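Local coordinates for protein Two-component response regulator yesN (Fusobacterium nucleatum, PDB 3LSG) that probably acts as a sequence-specific DNA-binding transcription factor of a two-component system, this chain being its C-terminal helix-turn-helix domain, at residues N9-S14 / L53-E58; K61-T66 / E76-E81. One frame throughout, in Å; residues are numbered along the deposited sequence.

From the N terminus, helix 2-14 meets the middle of the long helix 48-66 in interaction 1, closing a loop that holds helices 22-28 and 33-44. The chain then runs on along helix 48-66 to its end and turns into helix 71-77; the end of that helix and the turn after it pack back on the same long helix in interaction 2, a much shorter loop. The two contacts therefore follow in series, neither nested nor crossed, with centres about 11 Å apart. They also touch: Arg56 NE lies 3.1 Å from Val78 O, and selenomethionine Met57 packs its CE on Phe80. Helix 48-66 is thus the shared beam joining the N-terminal helices to the C-terminal ones.

Interaction 1 of 2, residues N9-S14 / L53-E58; sequences NIIEES and LQKRME
A salt bridge beside a small apolar touch joins helix 2-14 to the middle of helix 48-66, near the centre of the chain. Glu12 CA and Lys55 CA, the nearest pair, are 7.9 Å apart, and the contact is made by side chains alone. Lys55 does most of this: bent at chi2 and chi3, its chain brings NZ to Glu12 OE1, which it meets nearly along the C-O bond. The modelled NZ to OE1 separation, 2.5 Å, is unusually short, and its exact length is doubtful. Glu12 holds CG anti to its backbone N (chi1 171°) and bends at chi2, which carries an exposed carboxylate across to the amine; the two side chains cross at about a right angle. Nearer the backbone of Lys55, buried Ile11 puts CG2 4.3 Å from Lys55 CG, a loose apolar touch at the first methylene beyond CB, while the amine at the far end pairs with the carboxylate. Ile11 and Ser14 both lie against Phe20. Nearby, Arg56 NE binds Tyr15 O just past helix 2-14. An N-terminal helix laid against the long connecting helix is consistent with the seven-helix DNA-binding domain of the AraC family.

Interaction 2 of 2, residues K61-T66 / E76-E81; sequences KLLLLT and EQVGFE
Leu63, Gln77 and Val78 make this contact, in which the last turns of helix 48-66 meet the C-terminal end of helix 71-77. Leu63 gives up the most surface. Its CG stands anti to its carbonyl carbon (chi1 -65°), and from there the forked end reaches the other segment, CD1 doing nearly all the touching. That methyl lies 4.1 Å from Gln77 CB and 3.9 Å from Gln77 OE1, while CD2 comes to 4.2 Å from the same oxygen. OE1 is the part of the amide that meets the leucine, nearer CD1 than CD2. No hydrogen bond crosses here, and Gln77 serves by its carbon stem and by the contacts of its amide oxygen with the methyls; the chain beyond CG is extended, and the two side chains run obliquely to each other.

Val78 adds the purely apolar part: its CG1 sits 4.2 Å from Leu63 CD1, so the leucine methyl touches two consecutive residues where helix 71-77 gives way to a turn. Leading on to helix 83-94, that turn is consistent with the second helix-turn-helix of an AraC-type domain, held here against the long helix that connects the two motifs. Leu63 also packs on Ile74, and Val78 touches the side chain of Lys59.

Val78 is the first residue to leave helical backbone angles, and Gly79 follows with a positive phi of 90°, a conformation in which a CB would press on the carbonyl O of Val78; its N makes a weak bond to Glu76 O. Beyond the turn, Phe80 is buried against helix 83-94 and against Arg56 and Met57 of helix 48-66. Glu81 OE1 accepts a hydrogen bond from Ser23 N of the second subunit, so the turn also takes part in the contact between subunits of the assembly.

Interaction 1 of 2, residues N9-S14 / L53-E58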
loop_
_atom_site.group_PDB
_atom_site.type_symbol
_atom_site.label_atom_id
_atom_site.label_comp_id
_atom_site.label_asym_id
_atom_site.label_seq_id
_atom_site.Cartn_x
_atom_site.Cartn_y
_atom_site.Cartn_z
ATOM N N ASN A 9 -18.409 8.612 -2.295
ATOM C CA ASN A 9 -19.163 7.589 -3.012
ATOM C C ASN A 9 -18.267 6.665 -3.818
ATOM O O ASN A 9 -18.459 5.454 -3.832
ATOM C CB ASN A 9 -20.189 8.232 -3.955
ATOM C CG ASN A 9 -21.360 8.838 -3.217
ATOM O OD1 ASN A 9 -21.403 8.845 -1.983
ATOM N ND2 ASN A 9 -22.323 9.360 -3.971
ATOM N N ILE A 10 -17.307 7.248 -4.522
ATOM C CA ILE A 10 -16.381 6.459 -5.312
ATOM C C ILE A 10 -15.654 5.487 -4.398
ATOM O O ILE A 10 -15.524 4.303 -4.708
ATOM C CB ILE A 10 -15.343 7.360 -6.028
ATOM C CG1 ILE A 10 -16.028 8.283 -7.033
ATOM C CG2 ILE A 10 -14.300 6.525 -6.763
ATOM C CD1 ILE A 10 -15.056 9.278 -7.626
ATOM N N ILE A 11 -15.172 5.988 -3.269
ATOM C CA ILE A 11 -14.441 5.132 -2.349
ATOM C C ILE A 11 -15.341 4.030 -1.762
ATOM O O ILE A 11 -14.913 2.891 -1.612
ATOM C CB ILE A 11 -13.773 5.949 -1.227
ATOM C CG1 ILE A 11 -12.767 6.932 -1.833
ATOM C CG2 ILE A 11 -13.100 5.014 -0.227
ATOM C CD1 ILE A 11 -12.308 8.021 -0.881
ATOM N N GLU A 12 -16.593 4.361 -1.467
ATOM C CA GLU A 12 -17.511 3.367 -0.920
ATOM C C GLU A 12 -17.748 2.225 -1.911
ATOM O O GLU A 12 -17.870 1.049 -1.533
ATOM C CB GLU A 12 -18.832 4.021 -0.528
ATOM C CG GLU A 12 -19.915 3.028 -0.146
ATOM C CD GLU A 12 -19.509 2.105 0.997
ATOM O OE1 GLU A 12 -18.723 2.534 1.868
ATOM O OE2 GLU A 12 -19.991 0.951 1.033
ATOM N N GLU A 13 -17.799 2.586 -3.186
ATOM C CA GLU A 13 -18.037 1.637 -4.256
ATOM C C GLU A 13 -16.775 0.839 -4.553
ATOM O O GLU A 13 -16.843 -0.314 -4.971
ATOM C CB GLU A 13 -18.483 2.400 -5.509
ATOM C CG GLU A 13 -19.373 1.613 -6.446
ATOM C CD GLU A 13 -18.592 0.922 -7.543
ATOM O OE1 GLU A 13 -17.873 1.623 -8.290
ATOM O OE2 GLU A 13 -18.707 -0.317 -7.665
ATOM N N SER A 14 -15.617 1.444 -4.307
ATOM C CA SER A 14 -14.372 0.903 -4.841
ATOM C C SER A 14 -13.434 0.249 -3.839
ATOM O O SER A 14 -12.479 -0.434 -4.240
ATOM C CB SER A 14 -13.596 2.000 -5.599
ATOM O OG SER A 14 -14.383 2.588 -6.621
ATOM N N LEU A 53 -7.670 2.890 4.031
ATOM C CA LEU A 53 -7.373 1.859 5.014
ATOM C C LEU A 53 -8.491 1.767 6.062
ATOM O O LEU A 53 -8.977 0.686 6.371
ATOM C CB LEU A 53 -6.017 2.124 5.673
ATOM C CG LEU A 53 -5.683 1.131 6.790
ATOM C CD1 LEU A 53 -5.592 -0.286 6.201
ATOM C CD2 LEU A 53 -4.384 1.507 7.485
ATOM N N GLN A 54 -8.935 2.911 6.568
ATOM C CA GLN A 54 -10.006 2.905 7.568
ATOM C C GLN A 54 -11.301 2.259 7.067
ATOM O O GLN A 54 -11.930 1.501 7.788
ATOM C CB GLN A 54 -10.305 4.317 8.059
ATOM C CG GLN A 54 -11.538 4.394 8.918
ATOM C CD GLN A 54 -11.741 5.774 9.489
ATOM O OE1 GLN A 54 -11.088 6.726 9.067
ATOM N NE2 GLN A 54 -12.637 5.889 10.465
ATOM N N LYS A 55 -11.705 2.556 5.835
ATOM C CA LYS A 55 -12.903 1.919 5.291
ATOM C C LYS A 55 -12.761 0.393 5.240
ATOM O O LYS A 55 -13.693 -0.345 5.564
ATOM C CB LYS A 55 -13.239 2.486 3.911
ATOM C CG LYS A 55 -13.595 3.962 3.951
ATOM C CD LYS A 55 -15.065 4.171 4.264
ATOM C CE LYS A 55 -15.913 3.661 3.102
ATOM N NZ LYS A 55 -17.290 4.226 3.105
ATOM N N ARG A 56 -11.595 -0.074 4.822
ATOM C CA ARG A 56 -11.326 -1.502 4.747
ATOM C C ARG A 56 -11.273 -2.193 6.122
ATOM O O ARG A 56 -11.797 -3.296 6.276
ATOM C CB ARG A 56 -10.031 -1.747 3.971
ATOM C CG ARG A 56 -10.115 -1.236 2.528
ATOM C CD ARG A 56 -8.800 -1.383 1.777
ATOM N NE ARG A 56 -9.045 -1.447 0.332
ATOM C CZ ARG A 56 -8.109 -1.263 -0.592
ATOM N NH1 ARG A 56 -6.856 -0.991 -0.237
ATOM N NH2 ARG A 56 -8.428 -1.356 -1.870
HETATM N N MSE A 57 -10.649 -1.548 7.103
HETATM C CA MSE A 57 -10.584 -2.097 8.458
HETATM C C MSE A 57 -11.967 -2.154 9.118
HETATM O O MSE A 57 -12.308 -3.116 9.814
HETATM C CB MSE A 57 -9.629 -1.268 9.334
HETATM C CG MSE A 57 -8.152 -1.340 8.926
HETATM SE SE MSE A 57 -7.427 -3.157 8.808
HETATM C CE MSE A 57 -7.870 -3.666 6.978
ATOM N N GLU A 58 -12.764 -1.113 8.909
ATOM C CA GLU A 58 -14.103 -1.101 9.462
ATOM C C GLU A 58 -14.947 -2.228 8.873
ATOM O O GLU A 58 -15.686 -2.884 9.597
ATOM C CB GLU A 58 -14.754 0.278 9.301
ATOM C CG GLU A 58 -14.093 1.316 10.223
ATOM C CD GLU A 58 -14.522 2.763 9.979
ATOM O OE1 GLU A 58 -15.157 3.065 8.943
ATOM O OE2 GLU A 58 -14.197 3.610 10.840
#

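Interaction 2 of 2, residues K61-T66 / E76-E81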
loop_
_atom_site.group_PDB
_atom_site.type_symbol
_atom_site.label_atom_id
_atom_site.label_comp_id
_atom_site.label_asym_id
_atom_site.label_seq_id
_atom_site.Cartn_x
_atom_site.Cartn_y
_atom_site.Cartn_z
ATOM N N LYS A 61 -13.692 -5.502 10.404
ATOM C CA LYS A 61 -14.308 -5.619 11.721
ATOM C C LYS A 61 -15.715 -6.200 11.624
ATOM O O LYS A 61 -16.065 -7.147 12.323
ATOM C CB LYS A 61 -14.361 -4.246 12.400
ATOM C CG LYS A 61 -15.126 -4.245 13.726
ATOM C CD LYS A 61 -15.138 -2.863 14.374
ATOM C CE LYS A 61 -16.231 -2.756 15.430
ATOM N NZ LYS A 61 -16.175 -1.440 16.132
ATOM N N LEU A 62 -16.517 -5.628 10.740
ATOM C CA LEU A 62 -17.892 -6.067 10.548
ATOM C C LEU A 62 -17.957 -7.555 10.185
ATOM O O LEU A 62 -18.706 -8.321 10.789
ATOM C CB LEU A 62 -18.575 -5.194 9.484
ATOM C CG LEU A 62 -20.015 -5.501 9.092
ATOM C CD1 LEU A 62 -20.907 -5.609 10.328
ATOM C CD2 LEU A 62 -20.563 -4.449 8.123
ATOM N N LEU A 63 -17.164 -7.968 9.212
ATOM C CA LEU A 63 -17.170 -9.366 8.787
ATOM C C LEU A 63 -16.686 -10.329 9.877
ATOM O O LEU A 63 -17.236 -11.422 10.052
ATOM C CB LEU A 63 -16.314 -9.525 7.532
ATOM C CG LEU A 63 -16.827 -8.789 6.293
ATOM C CD1 LEU A 63 -15.800 -8.862 5.182
ATOM C CD2 LEU A 63 -18.146 -9.375 5.814
ATOM N N LEU A 64 -15.645 -9.935 10.602
ATOM C CA LEU A 64 -15.152 -10.760 11.702
ATOM C C LEU A 64 -16.219 -11.036 12.758
ATOM O O LEU A 64 -16.307 -12.136 13.271
ATOM C CB LEU A 64 -13.976 -10.091 12.378
ATOM C CG LEU A 64 -12.708 -10.096 11.544
ATOM C CD1 LEU A 64 -11.729 -9.120 12.131
ATOM C CD2 LEU A 64 -12.126 -11.514 11.518
ATOM N N LEU A 65 -17.028 -10.033 13.068
ATOM C CA LEU A 65 -18.015 -10.147 14.135
ATOM C C LEU A 65 -19.331 -10.757 13.670
ATOM O O LEU A 65 -20.105 -11.260 14.483
ATOM C CB LEU A 65 -18.273 -8.776 14.772
ATOM C CG LEU A 65 -17.080 -8.146 15.492
ATOM C CD1 LEU A 65 -17.426 -6.746 15.984
ATOM C CD2 LEU A 65 -16.619 -9.012 16.656
ATOM N N THR A 66 -19.591 -10.729 12.367
ATOM C CA THR A 66 -20.898 -11.161 11.886
ATOM C C THR A 66 -20.860 -12.433 11.046
ATOM O O THR A 66 -21.908 -12.968 10.693
ATOM C CB THR A 66 -21.609 -10.053 11.092
ATOM O OG1 THR A 66 -20.772 -9.629 10.012
ATOM C CG2 THR A 66 -21.912 -8.856 11.997
ATOM N N GLU A 76 -9.744 -10.760 1.080
ATOM C CA GLU A 76 -10.195 -10.609 -0.298
ATOM C C GLU A 76 -11.382 -9.651 -0.393
ATOM O O GLU A 76 -11.472 -8.839 -1.301
ATOM C CB GLU A 76 -10.598 -11.970 -0.867
ATOM C CG GLU A 76 -11.157 -11.907 -2.268
ATOM C CD GLU A 76 -11.454 -13.286 -2.809
ATOM O OE1 GLU A 76 -12.009 -14.107 -2.045
ATOM O OE2 GLU A 76 -11.126 -13.551 -3.988
ATOM N N GLN A 77 -12.288 -9.745 0.564
ATOM C CA GLN A 77 -13.511 -8.956 0.513
ATOM C C GLN A 77 -13.318 -7.494 0.904
ATOM O O GLN A 77 -14.210 -6.675 0.702
ATOM C CB GLN A 77 -14.591 -9.621 1.363
ATOM C CG GLN A 77 -15.024 -10.935 0.747
ATOM C CD GLN A 77 -16.163 -11.592 1.481
ATOM O OE1 GLN A 77 -16.974 -10.925 2.120
ATOM N NE2 GLN A 77 -16.232 -12.914 1.394
ATOM N N VAL A 78 -12.165 -7.159 1.469
ATOM C CA VAL A 78 -11.902 -5.756 1.814
ATOM C C VAL A 78 -10.751 -5.178 1.001
ATOM O O VAL A 78 -10.149 -4.174 1.376
ATOM C CB VAL A 78 -11.696 -5.536 3.335
ATOM C CG1 VAL A 78 -12.889 -6.109 4.091
ATOM C CG2 VAL A 78 -10.398 -6.191 3.810
ATOM N N GLY A 79 -10.448 -5.817 -0.124
ATOM C CA GLY A 79 -9.495 -5.247 -1.056
ATOM C C GLY A 79 -8.031 -5.613 -0.860
ATOM O O GLY A 79 -7.171 -4.923 -1.392
ATOM N N PHE A 80 -7.743 -6.687 -0.124
ATOM C CA PHE A 80 -6.356 -7.133 0.077
ATOM C C PHE A 80 -6.099 -8.438 -0.660
ATOM O O PHE A 80 -6.779 -9.425 -0.400
ATOM C CB PHE A 80 -6.069 -7.383 1.564
ATOM C CG PHE A 80 -5.825 -6.141 2.352
ATOM C CD1 PHE A 80 -4.531 -5.711 2.609
ATOM C CD2 PHE A 80 -6.888 -5.399 2.852
ATOM C CE1 PHE A 80 -4.304 -4.556 3.359
ATOM C CE2 PHE A 80 -6.671 -4.262 3.594
ATOM C CZ PHE A 80 -5.377 -3.827 3.839
ATOM N N GLU A 81 -5.105 -8.471 -1.546
ATOM C CA GLU A 81 -4.792 -9.728 -2.211
ATOM C C GLU A 81 -3.898 -10.616 -1.350
ATOM O O GLU A 81 -3.835 -11.824 -1.556
ATOM C CB GLU A 81 -4.222 -9.527 -3.636
ATOM C CG GLU A 81 -3.492 -8.219 -3.904
ATOM C CD GLU A 81 -3.167 -8.027 -5.397
ATOM O OE1 GLU A 81 -2.497 -7.023 -5.763
ATOM O OE2 GLU A 81 -3.576 -8.893 -6.209
#